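Side-chain contacts in metallophosphoesterase (Clostridium thermocellum, PDB 4J6O), which probably removes 2',3'-phosphates from RNA ends, as the manganese-binding phosphatase domain of the bacterial Pnkp-Hen1 repair system: residues R102-R107 with E132-I137; E161-G166 with S196-K201; K232-R237 with I243-A248. All coordinates share one frame; numbering follows the deposited sequence. Where two conformers were deposited one is given.

The three contacts follow one another along the chain without interleaving and none touches another; their centres lie 25 to 29 Å apart. Contact 1 packs the end of helix 95-104 against helix 127-138, contact 2 ties together two loops flanking the six-stranded sheet, and contact 3 is a hairpin on the margin of the five-stranded sheet. Contacts 1 and 3 sit on opposite sides of the chain's centre, and the nearest atoms of contacts 2 and 3 are about 11 Å apart. The manganese, held by Asp19, His21 and Asp65, lies about 10 Å from the side chain of Leu233 in contact 3; none of these three ligands belongs to the contacts.

Contact 1 (R102-R107 with E132-I137); sequences RKLNGR and EVKAFI
The carbonyl O of Leu104, at the C-terminal end of helix 95-104, is approached by the ammonium NZ of Lys134 at 3.4 Å, a weak hydrogen bond. The helix closes in a Schellman motif: Gly106 is the first residue to leave helical geometry, at a phi of 114° that glycine, having no CB, takes without pressing on the preceding carbonyl O. Two backbone bonds run back, from Gly106 N to Lys103 O and from Arg107 N to Arg102 O at 2.9 Å. A lysine suits a position beside a helix C-terminus, where its charge probably meets the negative end of the dipole. The Lys134 chain reaches out from helix 127-138 and bends at chi3 (72°), which turns CE and NZ toward this end. Its aliphatic part does the packing: CG lies 3.8 Å from Leu104 CB and 3.9 Å from Leu104 CD1, the two side chains crossing at a slant. Leu104 CD1 also meets Val133 CG1 at 4.3 Å, a loose apolar contact between the two helices, while Val133 leans on Met81 of helix 73-86. The exposed Asn105 brings the end of its side chain to the lysine, its OD1 3.0 Å from Lys134 CE, touching the methylene next to the charge.

Contact 2 (E161-G166 with S196-K201); sequences EFQGRG and SDYRGK
Two loops that border the six-stranded sheet are pinned together here, one leading from strand 151-154 to helix 168-176, the other running into strand 203-206. The pin is a single straight hydrogen bond: Gln163 NE2 donates to Tyr198 OH over 2.8 Å, with an N-H...O angle of 173°. The hydroxyl lies in the plane of the amide, while NE2 sits at the ring edge, near the ring plane and 3.3 Å from Tyr198 CE1; the amide and ring planes are turned 45° apart. The two side chains arrive from opposite directions. Gln163 is extended beyond CG (chi2 171°), a length that lets its amide bridge the gap. The main partner of Tyr198 OH is Ala202 O, to which it donates while accepting from the glutamine. NE2 also bonds to Met158 O, so NE2 and OH each have two partners; Gln163 OE1 bonds a triethylene glycol, probably from the crystallisation liquor. In this calcineurin-like phosphoesterase fold both side chains touch Val204 of strand 203-206. Each loop has its own internal bracing. Residues 162-165 form a type II beta turn, with Gly164 at the position of positive phi, closed by Arg165 N to Phe162 O. In the other loop, Arg199 NH1 grips two carbonyls, Ser196 O at 2.7 Å, nearly straight and in the guanidinium plane, and Tyr198 O at 2.9 Å from above the carbonyl plane. Gly200 puts its backbone N 3.4 Å above the centre of the Tyr198 ring.

Contact 3 (K232-R237 with I243-A248); sequences KLTAYR and IVDVKA
Leu233 and Val246 form one hydrogen-bonded pair of this antiparallel hairpin, Ala235 and Val244 the next. In the first, Leu233 N to Val246 O and Val246 N to Leu233 O are both 2.9 Å; in the second, Ala235 N points at Val244 O over 2.8 Å, almost straight at 174°. Between these pairs, Asp245 CA makes a CA-H...O contact of 3.2 Å with Leu233 O.

The charged and polar groups gather on the face carrying Lys232, Thr234 and Asp245. The stronger partner of Lys232 NZ is Glu213, by a salt bridge; Asp245 OD2, 3.4 Å from Lys232 NZ, adds a second salt bridge with a weak hydrogen bond. Both chains leave their CB with CG between the backbone N and the carbonyl carbon (chi1 59° for each), and the Lys232 chain then runs out extended across the aspartate. OD2 also accepts a hydrogen bond from a water at 2.7 Å, which links it to Thr234 OG1; that hydroxyl is bonded to Thr225 as well.

Apolar contact continues on the same face, where the Ile243 CD1 methyl meets Tyr236 CD2 at 3.5 Å, slantwise to the ring, and both side chains rest on Ile221 of strand 220-222. Arg237 CD touches Val244 CG2 at 3.6 Å, its guanidinium going on to Glu242. On the reverse face Leu233 and Val246 pack against Leu30 of helix 24-33. Valine, isoleucine and threonine suit extended strands, and apolar groups suit the covered faces: this is the hairpin whose second strand, 242-247, is the edge of the five-stranded sheet in a calcineurin-like alpha/beta sandwich.

Contact 1 (R102-R107 with E132-I137)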
loop_
_atom_site.group_PDB
_atom_site.type_symbol
_atom_site.label_atom_id
_atom_site.label_comp_id
_atom_site.label_asym_id
_atom_site.label_seq_id
_atom_site.Cartn_x
_atom_site.Cartn_y
_atom_site.Cartn_z
ATOM N N ARG A 102 14.587 -5.341 3.906
ATOM C CA ARG A 102 15.552 -5.889 4.881
ATOM C C ARG A 102 16.176 -7.167 4.342
ATOM O O ARG A 102 17.360 -7.386 4.522
ATOM C CB ARG A 102 14.861 -6.163 6.209
ATOM C CG ARG A 102 14.529 -4.878 6.901
ATOM C CD ARG A 102 13.636 -5.047 8.100
ATOM N NE ARG A 102 13.331 -3.724 8.634
ATOM C CZ ARG A 102 12.264 -3.434 9.361
ATOM N NH1 ARG A 102 11.380 -4.387 9.644
ATOM N NH2 ARG A 102 12.083 -2.190 9.797
ATOM N N LYS A 103 15.391 -7.997 3.658
ATOM C CA LYS A 103 15.913 -9.257 3.129
ATOM C C LYS A 103 16.898 -8.970 1.981
ATOM O O LYS A 103 18.004 -9.505 1.942
ATOM C CB LYS A 103 14.748 -10.159 2.678
ATOM C CG LYS A 103 15.144 -11.417 1.907
ATOM C CD LYS A 103 15.981 -12.384 2.767
ATOM C CE LYS A 103 16.371 -13.600 1.960
ATOM N NZ LYS A 103 17.168 -14.556 2.779
ATOM N N LEU A 104 16.521 -8.084 1.059
ATOM C CA LEU A 104 17.442 -7.742 -0.018
ATOM C C LEU A 104 18.717 -7.067 0.521
ATOM O O LEU A 104 19.756 -7.144 -0.113
ATOM C CB LEU A 104 16.772 -6.838 -1.074
ATOM C CG LEU A 104 15.540 -7.460 -1.750
ATOM C CD1 LEU A 104 14.802 -6.416 -2.592
ATOM C CD2 LEU A 104 15.920 -8.662 -2.601
ATOM N N ASN A 105 18.621 -6.365 1.653
ATOM C CA ASN A 105 19.789 -5.719 2.283
ATOM C C ASN A 105 20.699 -6.704 2.991
ATOM O O ASN A 105 21.781 -6.325 3.431
ATOM C CB ASN A 105 19.368 -4.667 3.301
ATOM C CG ASN A 105 19.000 -3.337 2.653
ATOM O OD1 ASN A 105 19.282 -3.109 1.478
ATOM N ND2 ASN A 105 18.423 -2.436 3.441
ATOM N N GLY A 106 20.252 -7.951 3.124
ATOM C CA GLY A 106 21.089 -8.997 3.723
ATOM C C GLY A 106 20.607 -9.547 5.052
ATOM O O GLY A 106 21.294 -10.332 5.695
ATOM N N ARG A 107 19.417 -9.164 5.496
ATOM C CA ARG A 107 18.947 -9.735 6.757
ATOM C C ARG A 107 18.299 -11.104 6.546
ATOM O O ARG A 107 17.535 -11.316 5.573
ATOM C CB ARG A 107 18.000 -8.794 7.487
ATOM C CG ARG A 107 17.544 -9.344 8.805
ATOM C CD ARG A 107 16.718 -8.319 9.518
ATOM N NE ARG A 107 17.469 -7.081 9.700
ATOM C CZ ARG A 107 16.954 -5.973 10.226
ATOM N NH1 ARG A 107 15.682 -5.961 10.611
ATOM N NH2 ARG A 107 17.706 -4.883 10.368
ATOM N N GLU A 132 17.270 -1.012 -8.058
ATOM C CA GLU A 132 16.230 0.002 -8.206
ATOM C C GLU A 132 15.093 -0.206 -7.192
ATOM O O GLU A 132 14.517 0.759 -6.674
ATOM C CB GLU A 132 15.695 -0.010 -9.632
ATOM C CG GLU A 132 15.400 1.356 -10.158
ATOM C CD GLU A 132 14.550 1.324 -11.398
ATOM O OE1 GLU A 132 14.435 0.235 -12.012
ATOM O OE2 GLU A 132 13.986 2.387 -11.744
ATOM N N VAL A 133 14.781 -1.470 -6.912
ATOM C CA VAL A 133 13.677 -1.816 -6.000
ATOM C C VAL A 133 14.083 -1.421 -4.576
ATOM O O VAL A 133 13.312 -0.849 -3.830
ATOM C CB VAL A 133 13.322 -3.326 -6.099
ATOM C CG1 VAL A 133 12.441 -3.769 -4.937
ATOM C CG2 VAL A 133 12.644 -3.646 -7.463
ATOM N N LYS A 134 15.334 -1.706 -4.234
ATOM C CA LYS A 134 15.877 -1.366 -2.914
ATOM C C LYS A 134 15.861 0.123 -2.683
ATOM O O LYS A 134 15.439 0.596 -1.627
ATOM C CB LYS A 134 17.307 -1.907 -2.771
ATOM C CG LYS A 134 17.346 -3.441 -2.783
ATOM C CD LYS A 134 18.799 -3.996 -2.746
ATOM C CE LYS A 134 19.484 -3.831 -1.399
ATOM N NZ LYS A 134 20.939 -4.223 -1.504
ATOM N N ALA A 135 16.279 0.875 -3.695
ATOM C CA ALA A 135 16.311 2.324 -3.593
ATOM C C ALA A 135 14.892 2.867 -3.474
ATOM O O ALA A 135 14.626 3.776 -2.696
ATOM C CB ALA A 135 17.008 2.917 -4.795
ATOM N N PHE A 136 13.977 2.274 -4.234
ATOM C CA PHE A 136 12.600 2.689 -4.182
ATOM C C PHE A 136 11.984 2.468 -2.808
ATOM O O PHE A 136 11.306 3.344 -2.287
ATOM C CB PHE A 136 11.778 1.937 -5.215
ATOM C CG PHE A 136 10.320 2.189 -5.106
ATOM C CD1 PHE A 136 9.812 3.420 -5.475
ATOM C CD2 PHE A 136 9.441 1.179 -4.720
ATOM C CE1 PHE A 136 8.462 3.670 -5.426
ATOM C CE2 PHE A 136 8.088 1.427 -4.660
ATOM C CZ PHE A 136 7.602 2.667 -4.996
ATOM N N ILE A 137 12.201 1.301 -2.219
ATOM C CA ILE A 137 11.523 1.012 -0.993
ATOM C C ILE A 137 12.137 1.803 0.126
ATOM O O ILE A 137 11.464 2.213 1.066
ATOM C CB ILE A 137 11.548 -0.494 -0.686
ATOM C CG1 ILE A 137 10.730 -1.244 -1.744
ATOM C CG2 ILE A 137 10.962 -0.780 0.647
ATOM C CD1 ILE A 137 10.761 -2.747 -1.507
#

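Contact 2 (E161-G166 with S196-K201)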
loop_
_atom_site.group_PDB
_atom_site.type_symbol
_atom_site.label_atom_id
_atom_site.label_comp_id
_atom_site.label_asym_id
_atom_site.label_seq_id
_atom_site.Cartn_x
_atom_site.Cartn_y
_atom_site.Cartn_z
ATOM N N GLU A 161 -2.585 11.758 17.157
ATOM C CA GLU A 161 -1.399 12.237 17.863
ATOM C C GLU A 161 -0.120 12.116 17.029
ATOM O O GLU A 161 0.828 12.854 17.245
ATOM C CB GLU A 161 -1.250 11.454 19.193
ATOM C CG GLU A 161 0.002 11.736 20.020
ATOM C CD GLU A 161 0.253 10.691 21.135
ATOM O OE1 GLU A 161 -0.567 9.755 21.301
ATOM O OE2 GLU A 161 1.286 10.816 21.849
ATOM N N PHE A 162 -0.096 11.181 16.073
ATOM C CA PHE A 162 1.141 10.840 15.384
ATOM C C PHE A 162 1.152 11.483 13.977
ATOM O O PHE A 162 2.161 11.497 13.288
ATOM C CB PHE A 162 1.199 9.325 15.157
ATOM C CG PHE A 162 1.575 8.509 16.355
ATOM C CD1 PHE A 162 1.779 9.068 17.618
ATOM C CD2 PHE A 162 1.756 7.160 16.201
ATOM C CE1 PHE A 162 2.126 8.261 18.682
ATOM C CE2 PHE A 162 2.108 6.343 17.261
ATOM C CZ PHE A 162 2.310 6.894 18.508
ATOM N N GLN A 163 0.003 11.965 13.534
ATOM C CA GLN A 163 -0.061 12.538 12.196
ATOM C C GLN A 163 0.877 13.712 12.032
ATOM O O GLN A 163 0.915 14.637 12.847
ATOM C CB GLN A 163 -1.477 12.925 11.808
ATOM C CG GLN A 163 -2.409 11.714 11.665
ATOM C CD GLN A 163 -3.843 12.141 11.506
ATOM O OE1 GLN A 163 -4.123 13.321 11.421
ATOM N NE2 GLN A 163 -4.766 11.187 11.516
ATOM N N GLY A 164 1.689 13.627 10.994
ATOM C CA GLY A 164 2.628 14.684 10.720
ATOM C C GLY A 164 3.932 14.546 11.469
ATOM O O GLY A 164 4.829 15.350 11.277
ATOM N N ARG A 165 4.052 13.515 12.298
ATOM C CA ARG A 165 5.284 13.287 13.034
ATOM C C ARG A 165 6.249 12.322 12.341
ATOM O O ARG A 165 5.846 11.357 11.685
ATOM C CB ARG A 165 5.017 12.909 14.497
ATOM C CG ARG A 165 4.231 14.009 15.197
ATOM C CD ARG A 165 3.779 13.587 16.558
ATOM N NE ARG A 165 4.853 13.028 17.364
ATOM C CZ ARG A 165 4.657 12.408 18.522
ATOM N NH1 ARG A 165 5.694 11.936 19.206
ATOM N NH2 ARG A 165 3.420 12.265 18.996
ATOM N N GLY A 166 7.534 12.619 12.485
ATOM C CA GLY A 166 8.531 11.914 11.726
ATOM C C GLY A 166 9.334 10.960 12.572
ATOM O O GLY A 166 10.339 10.454 12.100
ATOM N N SER A 196 -11.423 3.056 16.185
ATOM C CA SER A 196 -12.566 3.313 17.067
ATOM C C SER A 196 -12.398 4.537 17.952
ATOM O O SER A 196 -13.375 5.232 18.246
ATOM C CB SER A 196 -12.921 2.093 17.893
ATOM O OG SER A 196 -13.505 1.140 17.031
ATOM N N ASP A 197 -11.166 4.820 18.355
ATOM C CA ASP A 197 -10.924 5.928 19.250
ATOM C C ASP A 197 -10.560 7.188 18.497
ATOM O O ASP A 197 -10.276 8.205 19.120
ATOM C CB ASP A 197 -9.783 5.588 20.205
ATOM C CG ASP A 197 -10.161 4.527 21.228
ATOM O OD1 ASP A 197 -11.375 4.337 21.494
ATOM O OD2 ASP A 197 -9.227 3.883 21.762
ATOM N N TYR A 198 -10.549 7.123 17.163
ATOM C CA TYR A 198 -10.114 8.252 16.342
ATOM C C TYR A 198 -11.158 9.386 16.257
ATOM O O TYR A 198 -12.343 9.164 15.960
ATOM C CB TYR A 198 -9.743 7.764 14.924
ATOM C CG TYR A 198 -9.181 8.841 14.026
ATOM C CD1 TYR A 198 -7.867 9.259 14.163
ATOM C CD2 TYR A 198 -9.960 9.429 13.028
ATOM C CE1 TYR A 198 -7.320 10.253 13.353
ATOM C CE2 TYR A 198 -9.426 10.397 12.192
ATOM C CZ TYR A 198 -8.113 10.809 12.349
ATOM O OH TYR A 198 -7.537 11.789 11.551
ATOM N N ARG A 199 -10.682 10.597 16.528
ATOM C CA ARG A 199 -11.525 11.783 16.512
ATOM C C ARG A 199 -10.783 12.908 15.793
ATOM O O ARG A 199 -11.042 14.082 16.007
ATOM C CB ARG A 199 -11.874 12.207 17.950
ATOM C CG ARG A 199 -12.658 11.177 18.753
ATOM C CD ARG A 199 -13.954 10.801 18.038
ATOM N NE ARG A 199 -14.806 9.897 18.814
ATOM C CZ ARG A 199 -14.691 8.569 18.851
ATOM N NH1 ARG A 199 -13.736 7.940 18.170
ATOM N NH2 ARG A 199 -15.535 7.861 19.589
ATOM N N GLY A 200 -9.862 12.540 14.916
ATOM C CA GLY A 200 -9.023 13.511 14.247
ATOM C C GLY A 200 -9.755 14.184 13.083
ATOM O O GLY A 200 -10.771 13.690 12.564
ATOM N N LYS A 201 -9.215 15.326 12.666
ATOM C CA LYS A 201 -9.807 16.114 11.604
ATOM C C LYS A 201 -9.644 15.458 10.235
ATOM O O LYS A 201 -10.568 15.488 9.423
ATOM C CB LYS A 201 -9.171 17.509 11.588
ATOM C CG LYS A 201 -9.224 18.220 10.234
ATOM C CD LYS A 201 -8.240 19.389 10.182
ATOM C CE LYS A 201 -8.125 19.977 8.785
ATOM N NZ LYS A 201 -6.881 20.804 8.689
#

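Contact 3 (K232-R237 with I243-A248)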
loop_
_atom_site.group_PDB
_atom_site.type_symbol
_atom_site.label_atom_id
_atom_site.label_comp_id
_atom_site.label_asym_id
_atom_site.label_seq_id
_atom_site.Cartn_x
_atom_site.Cartn_y
_atom_site.Cartn_z
ATOM N N LYS A 232 -11.168 -8.413 -3.666
ATOM C CA LYS A 232 -11.189 -7.400 -4.717
ATOM C C LYS A 232 -10.161 -6.343 -4.397
ATOM O O LYS A 232 -9.729 -6.216 -3.249
ATOM C CB LYS A 232 -12.547 -6.782 -4.892
ATOM C CG LYS A 232 -13.145 -6.102 -3.732
ATOM C CD LYS A 232 -14.719 -6.123 -3.933
ATOM C CE LYS A 232 -15.416 -5.678 -2.665
ATOM N NZ LYS A 232 -16.842 -5.384 -3.030
ATOM N N LEU A 233 -9.764 -5.627 -5.431
ATOM C CA LEU A 233 -8.824 -4.526 -5.281
ATOM C C LEU A 233 -9.660 -3.253 -5.344
ATOM O O LEU A 233 -10.432 -3.057 -6.316
ATOM C CB LEU A 233 -7.810 -4.529 -6.402
ATOM C CG LEU A 233 -6.673 -3.539 -6.240
ATOM C CD1 LEU A 233 -5.819 -3.942 -5.015
ATOM C CD2 LEU A 233 -5.767 -3.483 -7.515
ATOM N N THR A 234 -9.519 -2.429 -4.308
ATOM C CA THR A 234 -10.331 -1.232 -4.144
ATOM C C THR A 234 -9.520 0.052 -4.325
ATOM O O THR A 234 -8.372 0.175 -3.768
ATOM C CB THR A 234 -11.006 -1.236 -2.741
ATOM O OG1 THR A 234 -11.940 -2.317 -2.713
ATOM C CG2 THR A 234 -11.709 0.090 -2.484
ATOM N N ALA A 235 -10.136 1.030 -5.000
ATOM C CA ALA A 235 -9.618 2.407 -4.976
ATOM C C ALA A 235 -10.636 3.291 -4.310
ATOM O O ALA A 235 -11.849 3.094 -4.495
ATOM C CB ALA A 235 -9.380 2.961 -6.413
ATOM N N TYR A 236 -10.159 4.276 -3.568
ATOM C CA TYR A 236 -11.003 5.284 -2.957
ATOM C C TYR A 236 -10.702 6.593 -3.659
ATOM O O TYR A 236 -9.538 7.050 -3.703
ATOM C CB TYR A 236 -10.688 5.359 -1.434
ATOM C CG TYR A 236 -11.527 6.352 -0.644
ATOM C CD1 TYR A 236 -11.186 7.715 -0.611
ATOM C CD2 TYR A 236 -12.585 5.928 0.126
ATOM C CE1 TYR A 236 -11.959 8.613 0.142
ATOM C CE2 TYR A 236 -13.339 6.807 0.890
ATOM C CZ TYR A 236 -13.013 8.129 0.892
ATOM O OH TYR A 236 -13.759 8.961 1.686
ATOM N N ARG A 237 -11.750 7.190 -4.272
ATOM C CA ARG A 237 -11.539 8.400 -5.036
ATOM C C ARG A 237 -11.764 9.576 -4.098
ATOM O O ARG A 237 -12.756 9.643 -3.377
ATOM C CB ARG A 237 -12.535 8.453 -6.210
ATOM C CG ARG A 237 -12.504 7.190 -6.983
ATOM C CD ARG A 237 -13.295 7.308 -8.285
ATOM N NE ARG A 237 -12.653 8.143 -9.283
ATOM C CZ ARG A 237 -13.255 9.208 -9.853
ATOM N NH1 ARG A 237 -14.480 9.609 -9.494
ATOM N NH2 ARG A 237 -12.629 9.903 -10.782
ATOM N N ILE A 243 -16.101 4.711 -3.856
ATOM C CA ILE A 243 -15.444 3.411 -3.928
ATOM C C ILE A 243 -15.538 2.845 -5.352
ATOM O O ILE A 243 -16.636 2.783 -5.930
ATOM C CB ILE A 243 -16.078 2.439 -2.965
ATOM C CG1 ILE A 243 -16.002 2.951 -1.528
ATOM C CG2 ILE A 243 -15.428 1.066 -3.068
ATOM C CD1 ILE A 243 -14.655 3.428 -1.133
ATOM N N VAL A 244 -14.399 2.449 -5.918
ATOM C CA VAL A 244 -14.322 1.758 -7.220
ATOM C C VAL A 244 -13.522 0.486 -7.003
ATOM O O VAL A 244 -12.503 0.523 -6.317
ATOM C CB VAL A 244 -13.628 2.602 -8.290
ATOM C CG1 VAL A 244 -13.477 1.833 -9.617
ATOM C CG2 VAL A 244 -14.443 3.911 -8.516
ATOM N N ASP A 245 -13.988 -0.632 -7.518
ATOM C CA ASP A 245 -13.251 -1.888 -7.271
ATOM C C ASP A 245 -13.265 -2.836 -8.454
ATOM O O ASP A 245 -14.074 -2.707 -9.370
ATOM C CB ASP A 245 -13.690 -2.554 -5.956
ATOM C CG ASP A 245 -15.174 -2.897 -5.907
ATOM O OD1 ASP A 245 -15.692 -3.418 -6.917
ATOM O OD2 ASP A 245 -15.800 -2.697 -4.832
ATOM N N VAL A 246 -12.288 -3.742 -8.457
ATOM C CA VAL A 246 -12.220 -4.806 -9.453
ATOM C C VAL A 246 -12.133 -6.129 -8.707
ATOM O O VAL A 246 -11.293 -6.311 -7.833
ATOM C CB VAL A 246 -10.967 -4.701 -10.303
ATOM C CG1 VAL A 246 -10.783 -5.943 -11.136
ATOM C CG2 VAL A 246 -11.049 -3.454 -11.219
ATOM N N LYS A 247 -12.975 -7.070 -9.073
ATOM C CA LYS A 247 -12.941 -8.381 -8.431
ATOM C C LYS A 247 -11.692 -9.143 -8.850
ATOM O O LYS A 247 -11.251 -9.079 -9.987
ATOM C CB LYS A 247 -14.183 -9.195 -8.861
ATOM C CG LYS A 247 -14.495 -10.360 -7.943
ATOM C CD LYS A 247 -14.997 -9.851 -6.597
ATOM C CE LYS A 247 -15.292 -11.002 -5.665
ATOM N NZ LYS A 247 -14.057 -11.780 -5.489
ATOM N N ALA A 248 -11.095 -9.887 -7.915
ATOM C CA ALA A 248 -9.980 -10.734 -8.297
ATOM C C ALA A 248 -10.392 -11.736 -9.353
ATOM O O ALA A 248 -11.473 -12.320 -9.240
ATOM C CB ALA A 248 -9.467 -11.515 -7.047
HETATM O O HOH W 1 -14.617 -2.303 -2.436
#